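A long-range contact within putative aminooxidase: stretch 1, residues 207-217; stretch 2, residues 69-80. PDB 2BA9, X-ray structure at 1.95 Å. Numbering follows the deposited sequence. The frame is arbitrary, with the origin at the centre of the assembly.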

ATOM      1  N   ALA A 207       7.068   9.281 -10.580  1.00 24.90           N
ATOM      2  CA  ALA A 207       7.030  10.207 -11.721  1.00 25.15           C
ATOM      3  C   ALA A 207       5.627  10.641 -12.119  1.00 25.47           C
ATOM      4  O   ALA A 207       5.389  11.819 -12.344  1.00 25.41           O
ATOM      5  CB  ALA A 207       7.735   9.595 -12.929  1.00 25.01           C
ATOM      6  N   MET A 208       4.710   9.676 -12.223  1.00 25.37           N
ATOM      7  CA  MET A 208       3.363   9.950 -12.711  1.00 25.68           C
ATOM      8  C   MET A 208       2.503  10.746 -11.724  1.00 25.53           C
ATOM      9  O   MET A 208       1.575  11.440 -12.125  1.00 25.36           O
ATOM     10  CB  MET A 208       2.651   8.648 -13.126  1.00 25.97           C
ATOM     11  CG  MET A 208       2.461   7.605 -12.026  1.00 26.99           C
ATOM     12  SD  MET A 208       2.199   5.953 -12.737  1.00 27.49           S
ATOM     13  CE  MET A 208       2.111   4.935 -11.248  1.00 26.17           C
ATOM     14  N   PHE A 209       2.810  10.639 -10.438  1.00 25.70           N
ATOM     15  CA  PHE A 209       2.138  11.439  -9.427  1.00 25.64           C
ATOM     16  C   PHE A 209       2.762  12.838  -9.326  1.00 25.47           C
ATOM     17  O   PHE A 209       2.079  13.808  -9.020  1.00 25.49           O
ATOM     18  CB  PHE A 209       2.144  10.704  -8.098  1.00 25.60           C
ATOM     19  CG  PHE A 209       1.314   9.463  -8.114  1.00 25.83           C
ATOM     20  CD1 PHE A 209      -0.084   9.545  -8.127  1.00 27.59           C
ATOM     21  CD2 PHE A 209       1.909   8.218  -8.161  1.00 26.31           C
ATOM     22  CE1 PHE A 209      -0.878   8.393  -8.163  1.00 26.78           C
ATOM     23  CE2 PHE A 209       1.135   7.067  -8.188  1.00 27.14           C
ATOM     24  CZ  PHE A 209      -0.270   7.152  -8.183  1.00 26.35           C
ATOM     25  N   GLU A 210       4.059  12.945  -9.607  1.00 25.35           N
ATOM     26  CA  GLU A 210       4.665  14.261  -9.791  1.00 25.11           C
ATOM     27  C   GLU A 210       3.974  14.964 -10.960  1.00 25.33           C
ATOM     28  O   GLU A 210       3.543  16.108 -10.837  1.00 26.06           O
ATOM     29  CB  GLU A 210       6.178  14.146 -10.001  1.00 25.16           C
ATOM     30  CG  GLU A 210       6.901  13.709  -8.750  1.00 24.80           C
ATOM     31  CD  GLU A 210       8.382  13.425  -8.960  1.00 24.39           C
ATOM     32  OE1 GLU A 210       8.797  12.897 -10.020  1.00 23.27           O
ATOM     33  OE2 GLU A 210       9.134  13.695  -8.016  1.00 25.89           O
ATOM     34  N   HIS A 211       3.795  14.254 -12.069  1.00 25.08           N
ATOM     35  CA  HIS A 211       3.150  14.841 -13.240  1.00 24.59           C
ATOM     36  C   HIS A 211       1.650  15.101 -13.036  1.00 24.20           C
ATOM     37  O   HIS A 211       1.127  16.105 -13.505  1.00 23.79           O
ATOM     38  CB  HIS A 211       3.355  13.959 -14.453  1.00 25.13           C
ATOM     39  CG  HIS A 211       4.789  13.674 -14.751  1.00 26.67           C
ATOM     40  ND1 HIS A 211       5.193  12.550 -15.433  1.00 27.12           N
ATOM     41  CD2 HIS A 211       5.921  14.349 -14.428  1.00 27.73           C
ATOM     42  CE1 HIS A 211       6.509  12.558 -15.543  1.00 27.90           C
ATOM     43  NE2 HIS A 211       6.974  13.636 -14.937  1.00 27.00           N
ATOM     44  N   LEU A 212       0.961  14.204 -12.338  1.00 23.66           N
ATOM     45  CA  LEU A 212      -0.436  14.437 -11.996  1.00 23.38           C
ATOM     46  C   LEU A 212      -0.608  15.761 -11.243  1.00 23.01           C
ATOM     47  O   LEU A 212      -1.517  16.546 -11.544  1.00 22.67           O
ATOM     48  CB  LEU A 212      -1.004  13.283 -11.151  1.00 23.34           C
ATOM     49  CG  LEU A 212      -2.449  13.450 -10.638  1.00 22.65           C
ATOM     50  CD1 LEU A 212      -3.466  13.664 -11.796  1.00 22.73           C
ATOM     51  CD2 LEU A 212      -2.835  12.261  -9.780  1.00 20.58           C
ATOM     52  N   ASN A 213       0.248  15.963 -10.251  1.00 22.54           N
ATOM     53  CA  ASN A 213       0.304  17.191  -9.469  1.00 22.87           C
ATOM     54  C   ASN A 213       0.420  18.397 -10.382  1.00 22.67           C
ATOM     55  O   ASN A 213      -0.351  19.345 -10.265  1.00 22.51           O
ATOM     56  CB  ASN A 213       1.507  17.137  -8.504  1.00 23.48           C
ATOM     57  CG  ASN A 213       1.522  18.283  -7.491  1.00 23.09           C
ATOM     58  OD1 ASN A 213       0.536  18.512  -6.795  1.00 23.00           O
ATOM     59  ND2 ASN A 213       2.663  18.978  -7.380  1.00 23.08           N
ATOM     60  N   ALA A 214       1.370  18.337 -11.316  1.00 23.06           N
ATOM     61  CA  ALA A 214       1.547  19.381 -12.317  1.00 22.88           C
ATOM     62  C   ALA A 214       0.272  19.662 -13.121  1.00 23.24           C
ATOM     63  O   ALA A 214      -0.041  20.804 -13.385  1.00 22.78           O
ATOM     64  CB  ALA A 214       2.706  19.039 -13.251  1.00 22.96           C
ATOM     65  N   THR A 215      -0.480  18.629 -13.483  1.00 23.99           N
ATOM     66  CA  THR A 215      -1.700  18.827 -14.293  1.00 24.11           C
ATOM     67  C   THR A 215      -2.879  19.422 -13.508  1.00 23.97           C
ATOM     68  O   THR A 215      -3.862  19.873 -14.107  1.00 24.57           O
ATOM     69  CB  THR A 215      -2.178  17.504 -14.930  1.00 23.88           C
ATOM     70  OG1 THR A 215      -2.668  16.641 -13.903  1.00 24.83           O
ATOM     71  CG2 THR A 215      -1.048  16.819 -15.689  1.00 23.25           C
ATOM     72  N   LEU A 216      -2.801  19.391 -12.181  1.00 23.94           N
ATOM     73  CA  LEU A 216      -3.857  19.927 -11.316  1.00 23.47           C
ATOM     74  C   LEU A 216      -3.967  21.447 -11.412  1.00 23.59           C
ATOM     75  O   LEU A 216      -2.957  22.148 -11.530  1.00 22.60           O
ATOM     76  CB  LEU A 216      -3.595  19.574  -9.840  1.00 23.18           C
ATOM     77  CG  LEU A 216      -3.582  18.091  -9.482  1.00 23.04           C
ATOM     78  CD1 LEU A 216      -3.397  17.906  -7.983  1.00 22.82           C
ATOM     79  CD2 LEU A 216      -4.868  17.404  -9.994  1.00 22.10           C
ATOM     80  N   GLU A 217      -5.208  21.925 -11.325  1.00 23.54           N
ATOM     81  CA  GLU A 217      -5.536  23.341 -11.212  1.00 24.51           C
ATOM     82  C   GLU A 217      -4.839  23.932  -9.979  1.00 24.78           C
ATOM     83  O   GLU A 217      -4.309  25.036 -10.043  1.00 25.21           O
ATOM     84  CB  GLU A 217      -7.071  23.511 -11.117  1.00 24.65           C
ATOM     85  CG  GLU A 217      -7.619  24.928 -11.288  1.00 25.85           C
ATOM     86  CD  GLU A 217      -9.148  24.989 -11.145  1.00 27.07           C
ATOM     87  OE1 GLU A 217      -9.834  24.005 -11.498  1.00 27.45           O
ATOM     88  OE2 GLU A 217      -9.670  26.026 -10.684  1.00 28.74           O
TER
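Stretch 2 (69-80) TIQEIMDRTGDK

The side chain of Thr77 acts as a knob in this contact. It sits in a hole formed by Met208, His211, Leu212 and Thr215, spaced i, i+3, i+4 and i+7 over two successive turns of stretch 1. The backbones are close here: the CA atoms of Thr77 and Leu212 are 5.6 Å apart. The methyl group enters the hole. Thr77 CG2 lies 3.3 Å from Leu212 N, 3.6 Å from Met208 O and 3.7 Å from His211 C.

Both stretches are largely helical. Residues 69-77 continue a helix that begins earlier in the chain, and so does the helix of stretch 1 from residue 207. The two axes approach to 9.3 Å. Their N-to-C directions differ by 59°, so stretch 2 lies obliquely across stretch 1. Together the two stretches bury 575 Å².

Stretch 2 leaves the helix at Gly78, which has positive phi (88°). A CB at these backbone angles would jam against the carbonyl O of Thr77, which by itself calls for glycine. Asp79 follows with extended backbone angles (-76°/155°), and its CA-to-CB bond points toward stretch 1. Its CA is 6.2 Å from the CA of Met208.

The carboxylate of Asp79 receives two hydrogen bonds from one ring nitrogen. His211 ND1 is 2.8 Å from Asp79 OD1 and 3.0 Å from Asp79 OD2. Asp79 OD1 lies at the edge of the imidazole, near its plane. Thr77 OG1 also donates to Asp79 OD2, at 2.6 Å. The hydroxyl of the knob thus helps to hold the acid that binds the histidine.

Arg76 reaches Thr215, near the C-terminal end of stretch 1, with an extended chain, chi1 to chi3 all t. Its NE donates to Thr215 OG1 at 3.1 Å and 169°, a nearly straight hydrogen bond. A weak one runs from Arg76 NH2 to Thr215 O at 3.0 Å. Thr215 OG1 in turn donates to Leu212 O at 2.6 Å, back within its own stretch. The aliphatic part of Arg76 packs on Leu212, with Arg76 CD 3.9 Å from Leu212 CD1.

Earlier in the helix of stretch 2 the contact is apolar and buried. Ile73 CD1 lies 3.8 Å from Phe209 CE1, and Ile73 CG2 is 4.0 Å from Leu212 CD2. Ile70 CD1 meets the edge of the Phe209 ring, 4.2 Å from Phe209 CZ. Met208 CE reaches Ile70 CG2 at 3.9 Å.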

ATOM      1  N   THR A  69      -7.937   2.782 -12.451  1.00 24.52           N
ATOM      2  CA  THR A  69      -7.840   4.182 -12.015  1.00 23.82           C
ATOM      3  C   THR A  69      -6.449   4.751 -12.315  1.00 23.36           C
ATOM      4  O   THR A  69      -6.329   5.873 -12.795  1.00 21.84           O
ATOM      5  CB  THR A  69      -8.193   4.339 -10.528  1.00 24.03           C
ATOM      6  OG1 THR A  69      -9.414   3.627 -10.258  1.00 22.83           O
ATOM      7  CG2 THR A  69      -8.377   5.802 -10.166  1.00 23.01           C
ATOM      8  N   ILE A  70      -5.405   3.966 -12.076  1.00 23.45           N
ATOM      9  CA  ILE A  70      -4.055   4.403 -12.450  1.00 23.98           C
ATOM     10  C   ILE A  70      -3.949   4.619 -13.961  1.00 24.25           C
ATOM     11  O   ILE A  70      -3.280   5.553 -14.393  1.00 24.69           O
ATOM     12  CB  ILE A  70      -2.931   3.449 -11.962  1.00 23.91           C
ATOM     13  CG1 ILE A  70      -3.018   3.250 -10.434  1.00 25.12           C
ATOM     14  CG2 ILE A  70      -1.548   4.007 -12.358  1.00 22.90           C
ATOM     15  CD1 ILE A  70      -3.262   4.555  -9.617  1.00 22.28           C
ATOM     16  N   GLN A  71      -4.629   3.797 -14.765  1.00 25.01           N
ATOM     17  CA  GLN A  71      -4.676   4.040 -16.212  1.00 25.08           C
ATOM     18  C   GLN A  71      -5.291   5.400 -16.525  1.00 25.44           C
ATOM     19  O   GLN A  71      -4.788   6.134 -17.386  1.00 25.87           O
ATOM     20  CB  GLN A  71      -5.448   2.947 -16.947  1.00 25.31           C
ATOM     21  CG  GLN A  71      -5.468   3.130 -18.467  1.00 25.12           C
ATOM     22  CD  GLN A  71      -4.079   3.166 -19.061  1.00 24.96           C
ATOM     23  OE1 GLN A  71      -3.357   2.170 -19.024  1.00 26.29           O
ATOM     24  NE2 GLN A  71      -3.689   4.318 -19.610  1.00 25.21           N
ATOM     25  N   GLU A  72      -6.368   5.745 -15.827  1.00 25.86           N
ATOM     26  CA  GLU A  72      -6.993   7.073 -15.984  1.00 26.11           C
ATOM     27  C   GLU A  72      -6.035   8.224 -15.641  1.00 26.25           C
ATOM     28  O   GLU A  72      -6.068   9.296 -16.282  1.00 25.31           O
ATOM     29  CB  GLU A  72      -8.237   7.190 -15.116  1.00 26.21           C
ATOM     30  CG  GLU A  72      -9.493   6.616 -15.734  1.00 27.68           C
ATOM     31  CD  GLU A  72     -10.674   6.738 -14.800  1.00 29.31           C
ATOM     32  OE1 GLU A  72     -10.756   7.746 -14.067  1.00 29.34           O
ATOM     33  OE2 GLU A  72     -11.515   5.818 -14.789  1.00 33.03           O
ATOM     34  N   ILE A  73      -5.208   7.988 -14.623  1.00 26.28           N
ATOM     35  CA  ILE A  73      -4.199   8.944 -14.186  1.00 26.68           C
ATOM     36  C   ILE A  73      -3.142   9.122 -15.263  1.00 27.09           C
ATOM     37  O   ILE A  73      -2.798  10.257 -15.593  1.00 28.09           O
ATOM     38  CB  ILE A  73      -3.536   8.529 -12.836  1.00 26.52           C
ATOM     39  CG1 ILE A  73      -4.551   8.607 -11.693  1.00 26.98           C
ATOM     40  CG2 ILE A  73      -2.343   9.419 -12.517  1.00 26.14           C
ATOM     41  CD1 ILE A  73      -4.028   8.088 -10.351  1.00 26.94           C
ATOM     42  N   MET A  74      -2.642   8.018 -15.833  1.00 27.22           N
ATOM     43  CA  MET A  74      -1.663   8.095 -16.936  1.00 26.72           C
ATOM     44  C   MET A  74      -2.235   8.807 -18.187  1.00 26.21           C
ATOM     45  O   MET A  74      -1.504   9.510 -18.892  1.00 26.12           O
ATOM     46  CB  MET A  74      -1.144   6.695 -17.323  1.00 26.88           C
ATOM     47  CG  MET A  74      -0.292   6.003 -16.258  1.00 27.31           C
ATOM     48  SD  MET A  74       0.513   4.488 -16.853  1.00 28.40           S
ATOM     49  CE  MET A  74      -0.808   3.294 -16.644  1.00 26.81           C
ATOM     50  N   ASP A  75      -3.527   8.615 -18.468  1.00 25.50           N
ATOM     51  CA  ASP A  75      -4.177   9.280 -19.608  1.00 24.62           C
ATOM     52  C   ASP A  75      -4.069  10.793 -19.434  1.00 24.02           C
ATOM     53  O   ASP A  75      -3.840  11.543 -20.394  1.00 23.46           O
ATOM     54  CB  ASP A  75      -5.666   8.935 -19.718  1.00 24.41           C
ATOM     55  CG  ASP A  75      -5.936   7.475 -20.028  1.00 24.39           C
ATOM     56  OD1 ASP A  75      -5.033   6.745 -20.496  1.00 24.61           O
ATOM     57  OD2 ASP A  75      -7.094   7.065 -19.800  1.00 22.68           O
ATOM     58  N   ARG A  76      -4.260  11.229 -18.195  1.00 23.78           N
ATOM     59  CA  ARG A  76      -4.218  12.651 -17.852  1.00 23.62           C
ATOM     60  C   ARG A  76      -2.805  13.239 -17.916  1.00 23.40           C
ATOM     61  O   ARG A  76      -2.619  14.399 -18.307  1.00 23.73           O
ATOM     62  CB  ARG A  76      -4.803  12.850 -16.454  1.00 23.76           C
ATOM     63  CG  ARG A  76      -5.158  14.280 -16.162  1.00 24.04           C
ATOM     64  CD  ARG A  76      -5.755  14.445 -14.798  1.00 23.53           C
ATOM     65  NE  ARG A  76      -5.598  15.824 -14.368  1.00 23.24           N
ATOM     66  CZ  ARG A  76      -6.555  16.743 -14.306  1.00 24.29           C
ATOM     67  NH1 ARG A  76      -7.823  16.461 -14.610  1.00 24.07           N
ATOM     68  NH2 ARG A  76      -6.227  17.969 -13.913  1.00 24.15           N
ATOM     69  N   THR A  77      -1.805  12.446 -17.555  1.00 23.16           N
ATOM     70  CA  THR A  77      -0.423  12.954 -17.443  1.00 23.49           C
ATOM     71  C   THR A  77       0.437  12.705 -18.689  1.00 23.71           C
ATOM     72  O   THR A  77       1.459  13.373 -18.889  1.00 23.97           O
ATOM     73  CB  THR A  77       0.300  12.314 -16.252  1.00 23.45           C
ATOM     74  OG1 THR A  77       0.336  10.896 -16.427  1.00 24.19           O
ATOM     75  CG2 THR A  77      -0.393  12.650 -14.923  1.00 22.86           C
ATOM     76  N   GLY A  78       0.031  11.737 -19.507  1.00 24.09           N
ATOM     77  CA  GLY A  78       0.804  11.322 -20.679  1.00 24.58           C
ATOM     78  C   GLY A  78       1.837  10.250 -20.382  1.00 25.06           C
ATOM     79  O   GLY A  78       2.612   9.875 -21.243  1.00 24.75           O
ATOM     80  N   ASP A  79       1.846   9.737 -19.156  1.00 26.17           N
ATOM     81  CA  ASP A  79       2.837   8.753 -18.753  1.00 26.44           C
ATOM     82  C   ASP A  79       2.493   7.397 -19.352  1.00 26.84           C
ATOM     83  O   ASP A  79       1.332   7.120 -19.657  1.00 27.39           O
ATOM     84  CB  ASP A  79       2.918   8.668 -17.229  1.00 26.51           C
ATOM     85  CG  ASP A  79       3.563   9.908 -16.609  1.00 26.88           C
ATOM     86  OD1 ASP A  79       4.791  10.066 -16.714  1.00 28.11           O
ATOM     87  OD2 ASP A  79       2.848  10.711 -15.992  1.00 27.03           O
ATOM     88  N   LYS A  80       3.514   6.565 -19.522  1.00 27.09           N
ATOM     89  CA  LYS A  80       3.359   5.247 -20.118  1.00 27.34           C
ATOM     90  C   LYS A  80       4.002   4.224 -19.213  1.00 27.30           C
ATOM     91  O   LYS A  80       4.947   4.528 -18.481  1.00 27.12           O
ATOM     92  CB  LYS A  80       4.044   5.170 -21.496  1.00 27.27           C
ATOM     93  CG  LYS A  80       3.782   6.338 -22.431  1.00 28.36           C
ATOM     94  CD  LYS A  80       2.347   6.361 -22.921  1.00 29.86           C
ATOM     95  CE  LYS A  80       2.121   7.446 -23.964  1.00 30.08           C
ATOM     96  NZ  LYS A  80       0.681   7.508 -24.376  1.00 30.61           N
TER